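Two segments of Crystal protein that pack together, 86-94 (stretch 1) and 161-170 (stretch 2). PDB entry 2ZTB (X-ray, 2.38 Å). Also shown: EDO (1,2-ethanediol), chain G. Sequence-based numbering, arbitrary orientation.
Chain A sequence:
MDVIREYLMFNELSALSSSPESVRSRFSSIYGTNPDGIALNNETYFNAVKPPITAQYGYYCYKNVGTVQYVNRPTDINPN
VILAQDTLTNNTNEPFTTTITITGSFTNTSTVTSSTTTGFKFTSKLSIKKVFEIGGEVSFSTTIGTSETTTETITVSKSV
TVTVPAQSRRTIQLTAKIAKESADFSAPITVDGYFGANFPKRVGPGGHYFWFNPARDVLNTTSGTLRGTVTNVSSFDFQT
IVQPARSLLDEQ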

# COMPACT_ATOMS: atom_id res chain seq x y z
N ASP A 86 -14.01 -15.56 32.98
CA ASP A 86 -13.89 -15.60 34.43
C ASP A 86 -14.84 -16.65 34.99
O ASP A 86 -15.95 -16.84 34.49
CB ASP A 86 -14.19 -14.22 35.03
CG ASP A 86 -13.08 -13.21 34.77
OD1 ASP A 86 -11.98 -13.34 35.37
OD2 ASP A 86 -13.28 -12.28 33.95
N THR A 87 -14.38 -17.34 36.02
CA THR A 87 -15.18 -18.37 36.65
C THR A 87 -15.43 -17.99 38.10
O THR A 87 -14.49 -17.61 38.80
CB THR A 87 -14.49 -19.74 36.55
OG1 THR A 87 -14.32 -20.07 35.16
CG2 THR A 87 -15.31 -20.83 37.24
N LEU A 88 -16.70 -18.03 38.51
CA LEU A 88 -17.09 -17.84 39.90
C LEU A 88 -17.30 -19.19 40.58
O LEU A 88 -18.08 -20.01 40.10
CB LEU A 88 -18.36 -16.98 40.00
CG LEU A 88 -18.33 -15.52 39.54
CD1 LEU A 88 -19.73 -14.91 39.50
CD2 LEU A 88 -17.39 -14.68 40.42
N THR A 89 -16.62 -19.41 41.70
CA THR A 89 -16.76 -20.66 42.44
C THR A 89 -17.53 -20.44 43.74
O THR A 89 -17.22 -19.52 44.51
CB THR A 89 -15.39 -21.34 42.70
OG1 THR A 89 -14.72 -21.55 41.45
CG2 THR A 89 -15.56 -22.68 43.40
N ASN A 90 -18.56 -21.26 43.95
CA ASN A 90 -19.35 -21.23 45.19
C ASN A 90 -19.04 -22.46 46.04
O ASN A 90 -19.51 -23.57 45.76
CB ASN A 90 -20.85 -21.15 44.89
CG ASN A 90 -21.67 -20.76 46.12
OD1 ASN A 90 -21.14 -20.62 47.22
ND2 ASN A 90 -22.98 -20.59 45.92
N ASN A 91 -18.23 -22.25 47.08
CA ASN A 91 -17.78 -23.33 47.96
C ASN A 91 -18.66 -23.49 49.20
O ASN A 91 -18.32 -24.25 50.10
CB ASN A 91 -16.31 -23.13 48.35
CG ASN A 91 -15.36 -23.49 47.23
OD1 ASN A 91 -15.40 -24.60 46.69
ND2 ASN A 91 -14.48 -22.56 46.86
N THR A 92 -19.80 -22.79 49.22
CA THR A 92 -20.72 -22.84 50.36
C THR A 92 -21.96 -23.68 50.05
O THR A 92 -22.16 -24.10 48.91
CB THR A 92 -21.16 -21.41 50.82
OG1 THR A 92 -22.10 -20.86 49.88
CG2 THR A 92 -19.96 -20.48 50.96
N ASN A 93 -22.77 -23.92 51.07
CA ASN A 93 -24.00 -24.71 50.93
C ASN A 93 -25.19 -23.87 50.49
O ASN A 93 -26.28 -24.40 50.24
CB ASN A 93 -24.31 -25.44 52.25
CG ASN A 93 -23.17 -26.34 52.71
OD1 ASN A 93 -22.10 -26.38 52.10
ND2 ASN A 93 -23.40 -27.07 53.79
N GLU A 94 -24.98 -22.55 50.40
CA GLU A 94 -26.01 -21.61 49.97
C GLU A 94 -25.60 -20.93 48.66
O GLU A 94 -24.43 -20.56 48.50
CB GLU A 94 -26.27 -20.54 51.05
CG GLU A 94 -26.69 -21.07 52.42
CD GLU A 94 -28.17 -21.45 52.51
OE1 GLU A 94 -28.94 -21.17 51.56
OE2 GLU A 94 -28.57 -22.03 53.55
N THR A 161 -24.60 -9.43 36.59
CA THR A 161 -25.10 -9.98 37.84
C THR A 161 -25.40 -11.46 37.66
O THR A 161 -26.16 -11.84 36.77
CB THR A 161 -26.33 -9.18 38.32
OG1 THR A 161 -25.93 -7.83 38.57
CG2 THR A 161 -26.92 -9.77 39.61
N VAL A 162 -24.77 -12.29 38.48
CA VAL A 162 -24.91 -13.75 38.34
C VAL A 162 -25.17 -14.48 39.66
O VAL A 162 -24.60 -14.14 40.71
CB VAL A 162 -23.76 -14.40 37.43
CG1 VAL A 162 -22.61 -13.43 37.17
CG2 VAL A 162 -23.27 -15.75 37.95
N THR A 163 -26.07 -15.46 39.60
CA THR A 163 -26.33 -16.35 40.73
C THR A 163 -25.59 -17.66 40.49
O THR A 163 -25.72 -18.27 39.43
CB THR A 163 -27.84 -16.64 40.89
OG1 THR A 163 -28.57 -15.41 40.98
CG2 THR A 163 -28.12 -17.49 42.15
N VAL A 164 -24.80 -18.06 41.47
CA VAL A 164 -24.14 -19.37 41.39
C VAL A 164 -24.70 -20.28 42.48
O VAL A 164 -24.61 -19.96 43.68
CB VAL A 164 -22.56 -19.28 41.30
CG1 VAL A 164 -21.97 -18.39 42.39
CG2 VAL A 164 -21.92 -20.68 41.31
N PRO A 165 -25.35 -21.39 42.06
CA PRO A 165 -25.96 -22.36 42.98
C PRO A 165 -24.98 -22.97 43.98
O PRO A 165 -23.76 -22.79 43.86
CB PRO A 165 -26.54 -23.44 42.04
CG PRO A 165 -25.99 -23.17 40.70
CD PRO A 165 -25.57 -21.74 40.65
N ALA A 166 -25.54 -23.70 44.94
CA ALA A 166 -24.85 -24.21 46.13
C ALA A 166 -23.41 -24.68 45.92
O ALA A 166 -22.47 -24.00 46.32
CB ALA A 166 -25.69 -25.30 46.82
N GLN A 167 -23.23 -25.83 45.28
CA GLN A 167 -21.90 -26.45 45.20
C GLN A 167 -21.45 -26.52 43.77
O GLN A 167 -21.39 -27.60 43.18
CB GLN A 167 -21.89 -27.85 45.84
CG GLN A 167 -21.91 -27.85 47.37
CD GLN A 167 -20.68 -27.21 48.00
OE1 GLN A 167 -20.78 -26.54 49.03
NE2 GLN A 167 -19.50 -27.42 47.39
N SER A 168 -21.11 -25.36 43.22
CA SER A 168 -20.88 -25.23 41.79
C SER A 168 -20.00 -24.05 41.42
O SER A 168 -19.72 -23.16 42.22
CB SER A 168 -22.22 -25.13 41.05
OG SER A 168 -23.11 -24.29 41.75
N ARG A 169 -19.54 -24.09 40.17
CA ARG A 169 -18.86 -22.97 39.54
C ARG A 169 -19.69 -22.52 38.35
O ARG A 169 -20.51 -23.28 37.82
CB ARG A 169 -17.45 -23.38 39.10
CG ARG A 169 -17.41 -24.64 38.26
CD ARG A 169 -16.04 -25.29 38.28
NE ARG A 169 -16.04 -26.58 37.60
CZ ARG A 169 -16.10 -26.74 36.27
NH1 ARG A 169 -16.19 -25.68 35.46
NH2 ARG A 169 -16.09 -27.97 35.75
N ARG A 170 -19.46 -21.28 37.93
CA ARG A 170 -20.18 -20.70 36.80
C ARG A 170 -19.25 -19.79 36.02
O ARG A 170 -18.69 -18.84 36.58
CB ARG A 170 -21.41 -19.93 37.31
CG ARG A 170 -22.47 -19.73 36.25
CD ARG A 170 -23.86 -19.50 36.82
NE ARG A 170 -24.80 -19.38 35.71
CZ ARG A 170 -26.02 -18.85 35.78
NH1 ARG A 170 -26.50 -18.36 36.92
NH2 ARG A 170 -26.76 -18.80 34.68
C1 EDO G . -10.85 -9.51 34.30
O1 EDO G . -11.87 -9.94 33.38
C2 EDO G . -9.54 -10.19 33.93
O2 EDO G . -8.42 -9.53 34.54

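The two stretches are joined by a short antiparallel strand pairing, extended at one end by a buried asparagine side chain that binds the backbone at the end of strand 161-164. Leu88 and Arg170 form the most regular pair. Leu88 N donates to Arg170 O at 2.9 Å, and Arg170 N donates to Leu88 O at 2.9 Å. Next along, Asn90 N donates to Ser168 O at 2.8 Å. The return bond, Ser168 N to Asn90 O, is weak at 3.5 Å.

Leu88, Asn90, Ser168 and Arg170 place their side chains on one face of the sheet. On this face Val162 and Val164 point toward stretch 1. Leu88 CD1 meets Val162 CG2 at 4.0 Å, and Asn90 CB lies 3.8 Å from Val164 CG2, so the apolar groups cover one another.

Asn90 suits its buried site because its amide can both donate and accept. Asn90 ND2 donates to Val164 O at 2.8 Å and to Glu94 O at 3.0 Å, while Asn90 OD1 accepts from Thr92 N at 3.2 Å. The side chain thus ties its own loop to the end of strand 161-164.

Thr89 and Arg169 occupy the other face, which is exposed. Thr89 OG1 is 4.0 Å from Arg169 CB. Polar residues fit this solvent-facing side.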